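Local coordinates for ribulose bisphosphate carboxylase (Pyrococcus horikoshii, PDB 2CWX) that catalyses the carboxylation of ribulose 1,5-bisphosphate to two molecules of 3-phosphoglycerate, and its oxygenation, probably in an archaeal AMP degradation pathway, at the interface of chains A and B. Numbering follows the deposited sequence. Chains: chain A/B, Ribulose bisphosphate carboxylase.

Contact 1: the interface of chains A and B. Residues chain A 230-232, 260; chain B 231, 259-260, 263.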
# COMPACT_ATOMS: atom_id res chain seq x y z
N PRO A 230 17.98 17.52 -3.24
CA PRO A 230 17.03 16.97 -4.21
C PRO A 230 15.67 16.76 -3.53
O PRO A 230 15.64 16.43 -2.34
CB PRO A 230 17.64 15.63 -4.59
CG PRO A 230 19.10 15.80 -4.30
CD PRO A 230 19.19 16.70 -3.12
N VAL A 231 14.57 16.98 -4.25
CA VAL A 231 13.30 17.11 -3.57
C VAL A 231 12.91 15.95 -2.73
O VAL A 231 12.27 16.16 -1.74
CB VAL A 231 12.03 17.26 -4.43
CG1 VAL A 231 11.13 18.33 -3.82
CG2 VAL A 231 12.28 17.44 -5.81
N ASN A 232 13.14 14.75 -3.19
CA ASN A 232 12.76 13.56 -2.42
C ASN A 232 13.48 13.53 -1.06
O ASN A 232 12.88 13.15 -0.05
CB ASN A 232 13.02 12.27 -3.21
CG ASN A 232 14.49 12.10 -3.62
OD1 ASN A 232 15.07 11.06 -3.33
ND2 ASN A 232 15.09 13.11 -4.27
N ALA A 260 10.42 22.73 -6.80
CA ALA A 260 10.57 22.02 -5.55
C ALA A 260 9.86 22.79 -4.45
O ALA A 260 9.20 22.19 -3.61
CB ALA A 260 12.03 21.84 -5.20
N VAL B 231 6.85 19.94 -8.71
CA VAL B 231 7.49 18.66 -9.01
C VAL B 231 6.53 17.48 -9.03
O VAL B 231 6.68 16.60 -9.85
CB VAL B 231 8.68 18.27 -8.06
CG1 VAL B 231 9.53 17.21 -8.76
CG2 VAL B 231 9.54 19.41 -7.84
N SER B 259 16.85 21.25 -7.58
CA SER B 259 16.25 20.25 -6.69
C SER B 259 15.23 19.36 -7.41
O SER B 259 15.22 18.12 -7.27
CB SER B 259 15.59 20.95 -5.52
OG SER B 259 14.96 20.05 -4.64
N ALA B 260 14.34 19.97 -8.16
CA ALA B 260 13.41 19.21 -8.97
C ALA B 260 14.10 18.42 -10.06
O ALA B 260 13.70 17.29 -10.35
CB ALA B 260 12.41 20.10 -9.59
N TYR B 263 15.70 15.16 -8.81
CA TYR B 263 14.68 14.18 -8.55
C TYR B 263 14.09 13.62 -9.85
O TYR B 263 13.90 12.42 -9.96
CB TYR B 263 13.58 14.76 -7.69
CG TYR B 263 12.45 13.80 -7.50
CD1 TYR B 263 12.62 12.63 -6.77
CD2 TYR B 263 11.23 14.03 -8.10
CE1 TYR B 263 11.59 11.71 -6.59
CE2 TYR B 263 10.21 13.10 -7.97
CZ TYR B 263 10.40 11.95 -7.20
OH TYR B 263 9.39 11.06 -7.06
O HOH W 1 13.13 22.87 -7.99
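Helices 231-244 and 258-271 of the catalytic domain, an alpha/beta barrel, meet the same pair of the other subunit around the two-fold axis of the RuBisCO dimer. The N-terminal end of helix 231-244 in chain A sits against the first two turns of helix 258-271 in chain B. The backbone N-H of A:Val231 has two acceptors on one residue. N of A:Val231 bonds to the carbonyl O of B:Ser259 at 3.3 Å, approaching from above the carbonyl plane. N of A:Val231 also lies 3.1 Å from the hydroxyl OG of B:Ser259, a hydrogen bond by its chemistry. The donor is thus shared, and it is held where the helix begins. One methyl of A:Val231 does most of the packing. CG2 of A:Val231 touches CB of B:Tyr263 at 3.5 Å, and the two side chains cross at about a right angle. The tyrosine ring then runs on beside A:Asn232. CG of A:Asn232 stands between its backbone N and carbonyl carbon (chi1 59°), which folds the amide back towards the ring. ND2 of A:Asn232 lies 3.5 Å from CD1 of B:Tyr263, with amide and ring planes 35° apart. On the other side of A:Val231, CG2 of B:Val231 packs on CA of A:Ala260 at 3.6 Å. A water joins the two symmetry-related alanines, with backbone N of A:Ala260 at 3.0 Å and backbone N of B:Ala260 at 3.1 Å from its oxygen.

Contact 2: the interface of chains A and B. Residues chain A 64-65, 91; chain B 164, 194, 196.
The ring of B:Phe196 forms the apolar centre, with the side chain of A:Met64 laid against one face. CG of A:Met64 is 3.8 Å from the centroid of the B:Phe196 ring, a CH-pi contact shifted towards the rim on the CD2 and CE2 side. The methionine chain bends at its second torsion (chi2 69°). This bend takes the sulfur off beyond the rim, and the terminal methyl CE of A:Met64 ends 4.1 Å from CD2 of B:Phe196. The opposite face is covered from within chain B, where CB of B:Phe194 stands 3.6 Å above the plane of the B:Phe196 ring. The ring is therefore sandwiched between the partner subunit and its own loop. CG of B:Phe196 lies between the backbone N and the carbonyl carbon (chi1 50°), and this stands the ring up between those two neighbours. Were B:Phe196 reduced to an alanine, the A:Met64 methylene would probably lose its aromatic floor and a gap open in front of B:Phe194. Further out the surface becomes polar. The backbone O of A:Thr91, in the 3-10 helix 90-92, meets the ring at its edge, in plane, 3.7 Å from CE2 of B:Phe196. B:Gly164 lies on the other flank, in the barrel loop that follows the substrate-binding lysine. It packs under helix 63-67 of the N-terminal domain of chain A. The carbonyl O of B:Gly164 comes within 3.2 Å of CB of A:Met64.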
# COMPACT_ATOMS: atom_id res chain seq x y z
N MET A 64 -7.89 31.53 -29.63
CA MET A 64 -7.35 31.67 -28.29
C MET A 64 -6.05 32.45 -28.30
O MET A 64 -5.76 33.16 -27.36
CB MET A 64 -7.13 30.32 -27.64
CG MET A 64 -7.52 30.33 -26.18
SD MET A 64 -9.37 30.48 -26.02
CE MET A 64 -9.28 31.12 -24.36
N ALA A 65 -5.27 32.32 -29.37
CA ALA A 65 -4.04 33.10 -29.51
C ALA A 65 -4.35 34.59 -29.57
O ALA A 65 -3.71 35.37 -28.87
CB ALA A 65 -3.28 32.67 -30.74
N THR A 91 -5.71 33.64 -19.70
CA THR A 91 -5.63 32.54 -20.67
C THR A 91 -4.19 32.11 -21.00
O THR A 91 -3.99 31.04 -21.53
CB THR A 91 -6.31 32.93 -21.98
OG1 THR A 91 -5.96 34.29 -22.29
CG2 THR A 91 -7.81 32.92 -21.84
N GLY B 164 -2.02 28.79 -27.66
CA GLY B 164 -3.42 29.01 -27.95
C GLY B 164 -4.12 27.94 -28.75
O GLY B 164 -5.29 28.10 -29.09
N PHE B 194 -3.41 23.88 -20.12
CA PHE B 194 -4.38 24.96 -20.13
C PHE B 194 -5.78 24.36 -20.29
O PHE B 194 -5.90 23.24 -20.76
CB PHE B 194 -4.12 25.86 -21.33
CG PHE B 194 -2.70 26.39 -21.37
CD1 PHE B 194 -1.77 25.86 -22.25
CD2 PHE B 194 -2.29 27.37 -20.49
CE1 PHE B 194 -0.47 26.33 -22.28
CE2 PHE B 194 -1.00 27.84 -20.49
CZ PHE B 194 -0.08 27.34 -21.40
N PHE B 196 -8.06 24.85 -22.49
CA PHE B 196 -8.25 24.51 -23.89
C PHE B 196 -7.23 23.51 -24.43
O PHE B 196 -7.34 23.10 -25.56
CB PHE B 196 -8.23 25.79 -24.76
CG PHE B 196 -7.05 26.67 -24.48
CD1 PHE B 196 -5.86 26.46 -25.12
CD2 PHE B 196 -7.13 27.68 -23.56
CE1 PHE B 196 -4.76 27.29 -24.87
CE2 PHE B 196 -6.01 28.47 -23.28
CZ PHE B 196 -4.84 28.25 -23.93

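Contact 3: the interface of chains A and B. Residues chain A 169, 172; chain B 60, 62-63.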
# COMPACT_ATOMS: atom_id res chain seq x y z
N GLU A 169 29.34 18.50 19.02
CA GLU A 169 29.80 19.88 19.08
C GLU A 169 28.65 20.85 18.76
O GLU A 169 28.47 21.85 19.45
CB GLU A 169 30.96 20.13 18.13
CG GLU A 169 32.30 19.49 18.54
CD GLU A 169 33.30 19.31 17.36
OE1 GLU A 169 32.94 19.37 16.15
OE2 GLU A 169 34.50 19.11 17.66
N GLU A 172 26.28 21.22 21.62
CA GLU A 172 26.83 22.03 22.71
C GLU A 172 26.70 23.51 22.40
O GLU A 172 26.27 24.24 23.25
CB GLU A 172 28.31 21.69 22.97
CG GLU A 172 28.50 20.31 23.56
CD GLU A 172 29.96 19.79 23.59
OE1 GLU A 172 30.91 20.45 23.10
OE2 GLU A 172 30.14 18.66 24.11
N LYS B 60 36.04 26.67 21.04
CA LYS B 60 36.23 25.46 20.23
C LYS B 60 36.05 25.65 18.71
O LYS B 60 34.94 25.80 18.19
CB LYS B 60 35.33 24.32 20.76
CG LYS B 60 36.10 22.99 21.05
CD LYS B 60 35.31 22.02 21.97
CE LYS B 60 34.48 20.99 21.18
NZ LYS B 60 33.74 20.03 22.07
N PRO B 62 35.74 23.78 15.43
CA PRO B 62 35.22 22.43 15.16
C PRO B 62 36.23 21.57 14.42
O PRO B 62 37.07 22.06 13.66
CB PRO B 62 33.98 22.68 14.30
CG PRO B 62 33.79 24.13 14.26
CD PRO B 62 35.09 24.78 14.59
N GLU B 63 36.13 20.26 14.63
CA GLU B 63 37.24 19.36 14.28
C GLU B 63 37.51 19.28 12.77
O GLU B 63 38.65 19.19 12.37
CB GLU B 63 37.03 17.95 14.89
CG GLU B 63 38.21 17.43 15.70
CD GLU B 63 38.61 18.34 16.86
OE1 GLU B 63 39.84 18.45 17.12
OE2 GLU B 63 37.71 18.94 17.50
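The carboxylates of A:Glu169 and B:Glu63 meet through one oxygen each, OE2 of A:Glu169 at 3.2 Å from OE2 of B:Glu63. OE2 of B:Glu63 is nearly level with the A:Glu169 plane; the planes are 39° apart. Two charged groups so placed would probably repel unless one holds a proton. CB of B:Pro62 lies towards one face of the A:Glu169 carboxylate, 3.9 Å from its OE1. The backbone N of B:Glu63 lies 3.6 Å from both OE1 and OE2 of A:Glu169, too long for a firm bond, but it may ease the negative charge. A:Glu169 and A:Glu172 lie one turn apart on helix 167-180 of the barrel, and B:Lys60 reaches between them from the N-terminal domain. Its chain bends at the third torsion (chi3 93°), which turns the ammonium towards A:Glu172. CE of B:Lys60 packs on CG of A:Glu169 at 3.7 Å, the side chains crossing at about a right angle. With A:Glu169 cut back to alanine, the B:Lys60 tail loses the CG it rests on and would probably be freer to swing away from A:Glu172. NZ of B:Lys60 is 4.6 Å from OE2 of A:Glu169, not in contact, so any attraction there is probably weaker. The salt bridge is to A:Glu172, whose OE1 takes NZ of B:Lys60 on its syn lone pair at 3.0 Å.

Contact 4: the interface of chains A and B. Residues chain A 228-230, 252, 255-256; chain B 97, 99, 103, 259.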
# COMPACT_ATOMS: atom_id res chain seq x y z
N THR A 228 17.58 21.48 2.66
CA THR A 228 17.82 21.67 1.22
C THR A 228 18.48 20.45 0.63
O THR A 228 19.41 19.93 1.20
CB THR A 228 18.77 22.88 1.00
OG1 THR A 228 18.20 24.06 1.58
CG2 THR A 228 18.91 23.22 -0.44
N GLY A 229 17.99 20.01 -0.53
CA GLY A 229 18.54 18.89 -1.29
C GLY A 229 17.67 18.58 -2.50
O GLY A 229 16.70 19.30 -2.75
N PRO A 230 17.98 17.52 -3.24
CA PRO A 230 17.03 16.97 -4.21
C PRO A 230 15.67 16.76 -3.53
O PRO A 230 15.64 16.43 -2.34
CB PRO A 230 17.64 15.63 -4.59
CG PRO A 230 19.10 15.80 -4.30
CD PRO A 230 19.19 16.70 -3.12
N ASP A 252 16.84 26.60 1.00
CA ASP A 252 17.56 27.57 0.20
C ASP A 252 16.76 27.64 -1.10
O ASP A 252 16.97 26.84 -2.00
CB ASP A 252 18.97 27.11 -0.15
CG ASP A 252 19.88 26.88 1.06
OD1 ASP A 252 19.58 27.38 2.14
OD2 ASP A 252 20.97 26.20 0.99
N VAL A 255 18.55 28.23 -4.78
CA VAL A 255 19.30 27.09 -5.25
C VAL A 255 18.39 25.92 -5.54
O VAL A 255 18.55 25.24 -6.52
CB VAL A 255 20.34 26.64 -4.19
CG1 VAL A 255 21.25 25.63 -4.81
CG2 VAL A 255 21.16 27.86 -3.75
N ALA A 256 17.41 25.69 -4.68
CA ALA A 256 16.48 24.57 -4.85
C ALA A 256 15.50 24.76 -5.99
O ALA A 256 15.28 23.83 -6.78
CB ALA A 256 15.73 24.32 -3.55
N SER B 97 24.58 15.73 -4.13
CA SER B 97 23.66 16.89 -4.07
C SER B 97 24.28 18.06 -4.80
O SER B 97 25.06 18.81 -4.26
CB SER B 97 23.38 17.27 -2.63
OG SER B 97 22.49 18.37 -2.56
N VAL B 99 22.60 20.46 -5.62
CA VAL B 99 21.98 21.55 -4.92
C VAL B 99 22.90 22.13 -3.86
O VAL B 99 23.07 23.34 -3.78
CB VAL B 99 20.61 21.14 -4.27
CG1 VAL B 99 19.96 22.34 -3.67
CG2 VAL B 99 19.69 20.58 -5.34
N SER B 103 24.86 25.77 -3.47
CA SER B 103 24.68 26.65 -2.31
C SER B 103 26.03 27.09 -1.76
O SER B 103 26.16 28.21 -1.31
CB SER B 103 23.89 25.99 -1.18
OG SER B 103 24.66 24.93 -0.58
N SER B 259 16.85 21.25 -7.58
CA SER B 259 16.25 20.25 -6.69
C SER B 259 15.23 19.36 -7.41
O SER B 259 15.22 18.12 -7.27
CB SER B 259 15.59 20.95 -5.52
OG SER B 259 14.96 20.05 -4.64
O HOH W 2 21.56 18.49 -0.01
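A:Thr228 and B:Val99 each send a methyl opposite the backbone N, and these two methyls meet. The threonine torsion (chi1 -58°) places CG2 towards chain B and leaves OG1 for its own chain. B:Val99, on helix 98-105 of the N-terminal domain, points CG1 across (chi1 -175°). CG2 of A:Thr228 touches CG1 of B:Val99 at 3.5 Å. CG1 of B:Val99 also meets CG1 of A:Val255 at 3.7 Å, so B:Val99 is wedged between two barrel segments of chain A. OG1 of A:Thr228 accepts the backbone N-H of A:Asp252, N to OG1 2.9 Å, which fixes the threonine rotation. One turn further along helix 98-105, CB of B:Ser103 lies 3.6 Å from the carboxylate OD2 of A:Asp252. At the rim a water connects the chains, its oxygen bonded to OG of B:Ser97 at 2.7 Å and to the carbonyl O of A:Thr228. On the side nearer the dimer axis, the start of helix 258-271 in chain B docks on backbone carbonyls of chain A. The amide N of B:Ser259 donates to O of A:Ala256 at 3.1 Å, on a lone pair. The hydroxyl OG of B:Ser259 donates to O of A:Gly229 at 2.7 Å, in the carbonyl plane.

Contacts 1 and 4 adjoin, about 8 Å apart between the centres of their C-alpha atoms, and share A:Pro230 and B:Ser259. They lie near the middle of the subunit interface and probably form its core. The centre of contact 4 lies about 10 Å from A:His278, a probable proton acceptor in catalysis, so subunit packing there may steady the active site. Contacts 2 and 3 lie at opposite ends, about 59 Å apart between the centres of their C-alpha atoms. Both use residues 60-65 of the N-terminal domain, from chain A in contact 2 and chain B in contact 3. The octamer thus contains dimers in which the N-terminal domain of each subunit packs on the barrel of the other.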